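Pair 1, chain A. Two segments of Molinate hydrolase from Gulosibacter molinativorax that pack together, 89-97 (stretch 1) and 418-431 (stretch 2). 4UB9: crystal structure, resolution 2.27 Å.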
# COMPACT_ATOMS: atom_id res chain seq x y z
N ILE A 89 8.62 -18.61 -49.84
CA ILE A 89 9.21 -17.29 -49.85
C ILE A 89 8.15 -16.23 -49.51
O ILE A 89 7.18 -16.04 -50.25
CB ILE A 89 9.79 -16.93 -51.22
CG1 ILE A 89 10.84 -17.96 -51.62
CG2 ILE A 89 10.42 -15.54 -51.15
CD1 ILE A 89 11.28 -17.85 -53.08
N LEU A 90 8.38 -15.53 -48.40
CA LEU A 90 7.49 -14.46 -47.90
C LEU A 90 8.21 -13.13 -47.84
O LEU A 90 9.46 -13.09 -47.86
CB LEU A 90 6.95 -14.78 -46.54
CG LEU A 90 5.77 -15.76 -46.47
CD1 LEU A 90 6.18 -17.18 -46.88
CD2 LEU A 90 5.19 -15.78 -45.06
N PRO A 91 7.44 -12.01 -47.75
CA PRO A 91 8.11 -10.74 -47.58
C PRO A 91 8.68 -10.70 -46.20
O PRO A 91 8.25 -11.43 -45.33
CB PRO A 91 6.99 -9.71 -47.73
CG PRO A 91 5.78 -10.46 -48.17
CD PRO A 91 5.99 -11.86 -47.74
N GLY A 92 9.63 -9.81 -46.00
CA GLY A 92 10.07 -9.50 -44.63
C GLY A 92 8.85 -9.22 -43.73
O GLY A 92 7.93 -8.46 -44.11
N LEU A 93 8.80 -9.87 -42.58
CA LEU A 93 7.67 -9.70 -41.69
C LEU A 93 7.69 -8.31 -41.05
O LEU A 93 8.75 -7.68 -40.90
CB LEU A 93 7.60 -10.81 -40.64
CG LEU A 93 7.55 -12.23 -41.23
CD1 LEU A 93 7.50 -13.28 -40.14
CD2 LEU A 93 6.38 -12.42 -42.16
N VAL A 94 6.50 -7.88 -40.65
CA VAL A 94 6.28 -6.51 -40.17
C VAL A 94 5.38 -6.48 -38.97
O VAL A 94 4.27 -7.05 -38.97
CB VAL A 94 5.64 -5.63 -41.28
CG1 VAL A 94 5.47 -4.19 -40.79
CG2 VAL A 94 6.49 -5.65 -42.54
N ASN A 95 5.85 -5.82 -37.93
CA ASN A 95 5.08 -5.72 -36.68
C ASN A 95 4.61 -4.29 -36.52
O ASN A 95 5.43 -3.38 -36.37
CB ASN A 95 5.93 -6.13 -35.47
CG ASN A 95 5.09 -6.41 -34.23
OD1 ASN A 95 4.10 -5.70 -33.93
ND2 ASN A 95 5.47 -7.45 -33.49
N GLY A 96 3.30 -4.13 -36.42
CA GLY A 96 2.69 -2.80 -36.33
C GLY A 96 2.68 -2.11 -34.98
O GLY A 96 2.28 -0.96 -34.87
N ASN A 97 3.10 -2.83 -33.94
CA ASN A 97 3.16 -2.26 -32.61
C ASN A 97 4.03 -3.04 -31.67
O ASN A 97 3.62 -4.05 -31.09
CB ASN A 97 1.78 -2.13 -31.99
CG ASN A 97 1.82 -1.48 -30.63
OD1 ASN A 97 2.73 -0.74 -30.31
ND2 ASN A 97 0.82 -1.74 -29.82
N ALA A 418 -4.24 -13.41 -42.22
CA ALA A 418 -3.31 -13.28 -41.13
C ALA A 418 -1.89 -12.92 -41.58
O ALA A 418 -1.23 -12.10 -40.95
CB ALA A 418 -3.25 -14.57 -40.30
N ILE A 419 -1.42 -13.53 -42.64
CA ILE A 419 -0.06 -13.23 -43.12
C ILE A 419 0.00 -11.82 -43.61
O ILE A 419 1.01 -11.14 -43.43
CB ILE A 419 0.38 -14.19 -44.23
CG1 ILE A 419 0.59 -15.58 -43.63
CG2 ILE A 419 1.70 -13.74 -44.87
CD1 ILE A 419 0.68 -16.70 -44.64
N LEU A 420 -1.04 -11.40 -44.31
CA LEU A 420 -1.12 -10.02 -44.79
C LEU A 420 -1.20 -9.02 -43.62
O LEU A 420 -0.58 -7.98 -43.68
CB LEU A 420 -2.32 -9.78 -45.71
CG LEU A 420 -2.42 -10.56 -47.03
CD1 LEU A 420 -3.26 -9.78 -48.03
CD2 LEU A 420 -1.05 -10.89 -47.62
N ALA A 421 -1.91 -9.38 -42.56
CA ALA A 421 -1.96 -8.56 -41.36
C ALA A 421 -0.57 -8.31 -40.82
O ALA A 421 -0.30 -7.25 -40.28
CB ALA A 421 -2.83 -9.19 -40.29
N GLY A 422 0.31 -9.26 -41.04
CA GLY A 422 1.67 -9.17 -40.59
C GLY A 422 2.67 -8.78 -41.64
O GLY A 422 3.85 -8.88 -41.41
N THR A 423 2.22 -8.41 -42.82
CA THR A 423 3.13 -7.98 -43.87
C THR A 423 2.71 -6.69 -44.53
O THR A 423 3.19 -5.63 -44.21
CB THR A 423 3.30 -9.05 -44.96
OG1 THR A 423 2.06 -9.69 -45.22
CG2 THR A 423 4.28 -10.07 -44.52
N ALA A 424 1.82 -6.82 -45.50
CA ALA A 424 1.33 -5.72 -46.27
C ALA A 424 0.50 -4.72 -45.50
O ALA A 424 0.60 -3.55 -45.73
CB ALA A 424 0.56 -6.23 -47.47
N ASN A 425 -0.33 -5.20 -44.60
CA ASN A 425 -1.30 -4.36 -43.94
C ASN A 425 -0.76 -3.25 -43.04
O ASN A 425 -1.20 -2.14 -43.13
CB ASN A 425 -2.34 -5.22 -43.23
CG ASN A 425 -3.15 -6.07 -44.18
OD1 ASN A 425 -4.00 -6.80 -43.77
ND2 ASN A 425 -2.88 -5.98 -45.45
N PRO A 426 0.23 -3.54 -42.21
CA PRO A 426 0.87 -2.50 -41.43
C PRO A 426 1.53 -1.49 -42.35
O PRO A 426 1.44 -0.30 -42.11
CB PRO A 426 1.95 -3.23 -40.65
CG PRO A 426 1.64 -4.66 -40.76
CD PRO A 426 0.77 -4.88 -41.93
N ALA A 427 2.20 -1.98 -43.36
CA ALA A 427 2.91 -1.11 -44.27
C ALA A 427 1.96 -0.09 -44.89
O ALA A 427 2.32 1.07 -45.08
CB ALA A 427 3.59 -1.92 -45.36
N LYS A 428 0.77 -0.56 -45.24
CA LYS A 428 -0.23 0.34 -45.82
C LYS A 428 -0.73 1.37 -44.81
O LYS A 428 -0.72 2.56 -45.08
CB LYS A 428 -1.43 -0.44 -46.36
CG LYS A 428 -1.14 -1.33 -47.56
CD LYS A 428 -2.34 -1.39 -48.49
CE LYS A 428 -2.13 -2.30 -49.68
NZ LYS A 428 -2.44 -3.66 -49.24
N ALA A 429 -1.10 0.89 -43.64
CA ALA A 429 -1.56 1.76 -42.58
C ALA A 429 -0.59 2.89 -42.29
O ALA A 429 -0.99 4.05 -42.07
CB ALA A 429 -1.82 0.99 -41.30
N TYR A 430 0.68 2.55 -42.28
CA TYR A 430 1.75 3.49 -41.95
C TYR A 430 2.29 4.23 -43.19
O TYR A 430 3.24 5.02 -43.12
CB TYR A 430 2.87 2.78 -41.21
CG TYR A 430 2.63 2.43 -39.74
CD1 TYR A 430 2.76 3.39 -38.75
CD2 TYR A 430 2.34 1.13 -39.33
CE1 TYR A 430 2.56 3.09 -37.41
CE2 TYR A 430 2.13 0.82 -37.99
CZ TYR A 430 2.26 1.79 -37.03
OH TYR A 430 2.09 1.49 -35.71
N ARG A 431 1.67 3.96 -44.33
CA ARG A 431 2.00 4.64 -45.62
C ARG A 431 3.44 4.37 -46.04
O ARG A 431 4.17 5.26 -46.43
CB ARG A 431 1.64 6.14 -45.56
CG ARG A 431 0.15 6.32 -45.18
CD ARG A 431 -0.50 7.63 -45.60
NE ARG A 431 0.18 8.78 -45.00
CZ ARG A 431 -0.30 9.60 -44.05
NH1 ARG A 431 -1.52 9.46 -43.53
NH2 ARG A 431 0.49 10.58 -43.60

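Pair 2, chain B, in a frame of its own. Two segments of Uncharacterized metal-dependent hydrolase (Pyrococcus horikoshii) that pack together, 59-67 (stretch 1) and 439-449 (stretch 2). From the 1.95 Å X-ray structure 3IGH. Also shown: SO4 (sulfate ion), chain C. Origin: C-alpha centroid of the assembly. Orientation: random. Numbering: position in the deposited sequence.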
# COMPACT_ATOMS: atom_id res chain seq x y z
N VAL B 59 -29.18 12.61 -6.12
CA VAL B 59 -27.86 12.07 -5.81
C VAL B 59 -27.97 10.55 -5.65
O VAL B 59 -28.88 10.06 -4.99
CB VAL B 59 -27.24 12.72 -4.52
CG1 VAL B 59 -25.90 12.08 -4.13
CG2 VAL B 59 -27.05 14.21 -4.71
N MET B 60 -27.06 9.81 -6.30
CA MET B 60 -27.02 8.35 -6.14
C MET B 60 -25.56 7.91 -5.91
O MET B 60 -24.65 8.67 -6.25
CB MET B 60 -27.65 7.63 -7.36
CG MET B 60 -26.93 7.78 -8.70
SD MET B 60 -27.58 6.76 -10.07
CE MET B 60 -26.68 5.22 -9.80
N PRO B 61 -25.35 6.72 -5.32
CA PRO B 61 -23.98 6.21 -5.29
C PRO B 61 -23.41 6.11 -6.70
O PRO B 61 -24.14 5.81 -7.65
CB PRO B 61 -24.12 4.82 -4.68
CG PRO B 61 -25.37 4.89 -3.87
CD PRO B 61 -26.28 5.80 -4.63
N ALA B 62 -22.13 6.40 -6.85
CA ALA B 62 -21.51 6.37 -8.17
C ALA B 62 -21.44 4.93 -8.69
O ALA B 62 -21.55 3.97 -7.92
CB ALA B 62 -20.13 7.01 -8.11
N PHE B 63 -21.32 4.78 -10.01
CA PHE B 63 -21.18 3.46 -10.60
C PHE B 63 -19.83 2.84 -10.21
O PHE B 63 -18.83 3.54 -10.00
CB PHE B 63 -21.35 3.50 -12.12
CG PHE B 63 -22.78 3.79 -12.56
CD1 PHE B 63 -23.73 2.78 -12.59
CD2 PHE B 63 -23.15 5.08 -12.94
CE1 PHE B 63 -25.04 3.03 -13.00
CE2 PHE B 63 -24.46 5.35 -13.35
CZ PHE B 63 -25.41 4.32 -13.38
N PHE B 64 -19.84 1.52 -10.09
CA PHE B 64 -18.63 0.75 -9.79
C PHE B 64 -18.57 -0.34 -10.87
O PHE B 64 -19.39 -1.25 -10.88
CB PHE B 64 -18.78 0.15 -8.38
CG PHE B 64 -17.51 -0.45 -7.80
CD1 PHE B 64 -17.20 -0.23 -6.46
CD2 PHE B 64 -16.64 -1.25 -8.56
CE1 PHE B 64 -16.03 -0.76 -5.89
CE2 PHE B 64 -15.48 -1.79 -8.00
CZ PHE B 64 -15.18 -1.54 -6.65
N ASP B 65 -17.63 -0.22 -11.80
CA ASP B 65 -17.49 -1.23 -12.84
C ASP B 65 -16.59 -2.33 -12.29
O ASP B 65 -15.40 -2.14 -12.14
CB ASP B 65 -16.87 -0.62 -14.10
CG ASP B 65 -16.94 -1.56 -15.31
OD1 ASP B 65 -16.60 -2.76 -15.20
OD2 ASP B 65 -17.29 -1.08 -16.41
N SER B 66 -17.17 -3.50 -12.04
CA SER B 66 -16.43 -4.55 -11.33
C SER B 66 -15.47 -5.38 -12.19
O SER B 66 -14.86 -6.33 -11.69
CB SER B 66 -17.40 -5.46 -10.56
OG SER B 66 -18.27 -6.14 -11.45
N HIS B 67 -15.30 -5.02 -13.46
CA HIS B 67 -14.40 -5.77 -14.36
C HIS B 67 -14.13 -5.00 -15.64
O HIS B 67 -14.94 -5.00 -16.55
CB HIS B 67 -15.01 -7.15 -14.69
CG HIS B 67 -14.15 -8.04 -15.54
ND1 HIS B 67 -13.83 -9.32 -15.15
CD2 HIS B 67 -13.59 -7.86 -16.75
CE1 HIS B 67 -13.09 -9.89 -16.09
NE2 HIS B 67 -12.92 -9.02 -17.07
N ALA B 439 -30.90 -3.33 -11.13
CA ALA B 439 -29.78 -3.01 -12.01
C ALA B 439 -28.84 -1.98 -11.38
O ALA B 439 -27.61 -2.16 -11.41
CB ALA B 439 -30.27 -2.54 -13.39
N LEU B 440 -29.40 -0.92 -10.80
CA LEU B 440 -28.59 0.11 -10.14
C LEU B 440 -27.91 -0.41 -8.88
O LEU B 440 -26.76 -0.06 -8.62
CB LEU B 440 -29.41 1.38 -9.86
CG LEU B 440 -29.94 2.08 -11.12
CD1 LEU B 440 -30.71 3.35 -10.76
CD2 LEU B 440 -28.84 2.39 -12.15
N HIS B 441 -28.60 -1.25 -8.13
CA HIS B 441 -28.01 -1.93 -6.98
C HIS B 441 -26.80 -2.78 -7.39
O HIS B 441 -25.76 -2.73 -6.72
CB HIS B 441 -29.05 -2.80 -6.26
CG HIS B 441 -28.48 -3.66 -5.18
ND1 HIS B 441 -28.24 -3.19 -3.90
CD2 HIS B 441 -28.10 -4.96 -5.18
CE1 HIS B 441 -27.74 -4.17 -3.16
NE2 HIS B 441 -27.65 -5.25 -3.91
N SER B 442 -26.94 -3.55 -8.47
CA SER B 442 -25.87 -4.43 -8.95
C SER B 442 -24.66 -3.64 -9.44
O SER B 442 -23.53 -4.08 -9.27
CB SER B 442 -26.38 -5.36 -10.06
OG SER B 442 -27.38 -6.23 -9.56
N TYR B 443 -24.92 -2.46 -10.01
CA TYR B 443 -23.89 -1.60 -10.56
C TYR B 443 -23.26 -0.66 -9.53
O TYR B 443 -22.40 0.16 -9.86
CB TYR B 443 -24.50 -0.79 -11.70
CG TYR B 443 -23.64 -0.66 -12.94
CD1 TYR B 443 -24.24 -0.53 -14.19
CD2 TYR B 443 -22.25 -0.66 -12.88
CE1 TYR B 443 -23.49 -0.40 -15.34
CE2 TYR B 443 -21.48 -0.54 -14.04
CZ TYR B 443 -22.11 -0.41 -15.27
OH TYR B 443 -21.37 -0.27 -16.43
N THR B 444 -23.70 -0.74 -8.28
CA THR B 444 -23.12 0.09 -7.23
C THR B 444 -22.65 -0.79 -6.07
O THR B 444 -21.48 -1.20 -6.03
CB THR B 444 -24.11 1.21 -6.76
OG1 THR B 444 -25.35 0.62 -6.34
CG2 THR B 444 -24.40 2.21 -7.89
N TYR B 445 -23.56 -1.12 -5.15
CA TYR B 445 -23.22 -1.96 -4.01
C TYR B 445 -22.86 -3.39 -4.41
O TYR B 445 -21.97 -3.99 -3.82
CB TYR B 445 -24.35 -1.94 -2.97
CG TYR B 445 -24.06 -2.67 -1.67
CD1 TYR B 445 -23.16 -2.15 -0.74
CD2 TYR B 445 -24.72 -3.86 -1.36
CE1 TYR B 445 -22.91 -2.81 0.46
CE2 TYR B 445 -24.49 -4.53 -0.16
CZ TYR B 445 -23.59 -4.00 0.74
OH TYR B 445 -23.36 -4.66 1.92
N GLY B 446 -23.55 -3.92 -5.43
CA GLY B 446 -23.30 -5.28 -5.92
C GLY B 446 -21.86 -5.41 -6.40
O GLY B 446 -21.13 -6.29 -5.94
N SER B 447 -21.45 -4.49 -7.26
CA SER B 447 -20.07 -4.44 -7.77
C SER B 447 -19.01 -4.25 -6.68
O SER B 447 -17.94 -4.87 -6.72
CB SER B 447 -19.95 -3.33 -8.80
OG SER B 447 -20.40 -3.77 -10.06
N ALA B 448 -19.31 -3.39 -5.71
CA ALA B 448 -18.40 -3.17 -4.58
C ALA B 448 -18.20 -4.43 -3.75
O ALA B 448 -17.07 -4.80 -3.42
CB ALA B 448 -18.92 -2.04 -3.72
N ARG B 449 -19.30 -5.09 -3.41
CA ARG B 449 -19.24 -6.33 -2.65
C ARG B 449 -18.49 -7.43 -3.39
O ARG B 449 -17.67 -8.13 -2.79
CB ARG B 449 -20.64 -6.82 -2.29
CG ARG B 449 -21.33 -5.97 -1.22
CD ARG B 449 -20.84 -6.32 0.18
NE ARG B 449 -21.49 -7.55 0.64
CZ ARG B 449 -21.25 -8.14 1.80
NH1 ARG B 449 -20.36 -7.64 2.65
NH2 ARG B 449 -21.91 -9.25 2.12
S SO4 C . -11.67 -11.32 -19.63
O1 SO4 C . -11.01 -10.15 -19.10
O2 SO4 C . -12.84 -10.91 -20.38
O3 SO4 C . -10.77 -12.02 -20.53
O4 SO4 C . -12.09 -12.18 -18.51
O HOH W 1 -19.06 0.96 -16.53

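Pair 1 and pair 2 build one backbone design: a short strand, a one-residue break, a second short strand and a corner, laid against a helix interrupted in mid-course. The N, CA and C atoms of fourteen central residues superpose with an RMSD of 0.6 Å. Around Thr A423 and its match Thr B444 the chain departs from regular helical geometry, and the preceding carbonyl turns to the strand. Val A94 N donates to Gly A422 O at 2.9 Å, and Phe B64 N donates to Tyr B443 O at the same 2.9 Å. One main-chain bond, drawn from a helix defect, marks the same register in both.

The threonine is the most faithful side chain, with centres 0.2 Å apart and the p rotamer in each. Its hydroxyl turns back into its own helix, Thr A423 OG1 to Ile A419 O at 2.5 Å and Thr B444 OG1 to Leu B440 O at 2.8 Å, while the methyl meets the strand: Thr A423 CG2 lies 4.0 Å from Pro A91 CG, and Thr B444 CG2 lies 4.1 Å from Pro B61 CB. The proline is kept as well.

Around this shared centre the side chains differ, and pair 2 covers more surface. Leu A90 CD2 reaches Ile A419 CG2 at 4.0 Å; in the matched places the longer Met B60 brings CE to 4.3 Å from Leu B440 CD2. At the next pair, Leu A93 lies beside Gly A422, which has no side chain, and Leu A93 CD2 sits 3.9 Å from Thr A423 CG2. Pair 2 places two aromatics here, Phe B63 and Tyr B443, the edge of the phenylalanine against the tyrosine face, with centroids 4.9 Å apart and planes at 72°. A water also bridges Tyr B443 OH, at 2.6 Å, and Asp B65 OD2, at 2.7 Å.

Val A94 and Phe B64 share a t rotamer but pack against different neighbours. Val A94 CG1 packs on Pro A426 CB at 3.7 Å. The larger Phe B64 ring extends to Ala B448, whose CA stands over its face 4.0 Å from the centroid, while matched Ala A427 adds little to pair 1. Where pair 1 has Pro A426, pair 2 has Ser B447, whose OG lies 2.8 Å from Phe B64 O.

At the corner, Gly A96 CA lies 4.4 Å from Pro A426 CB; its match Ser B66 points toward the helix, with Ser B66 OG 3.5 Å from Ser B447 OG. The rule is to fix the carbonyl and the threonine, then let the flanks vary.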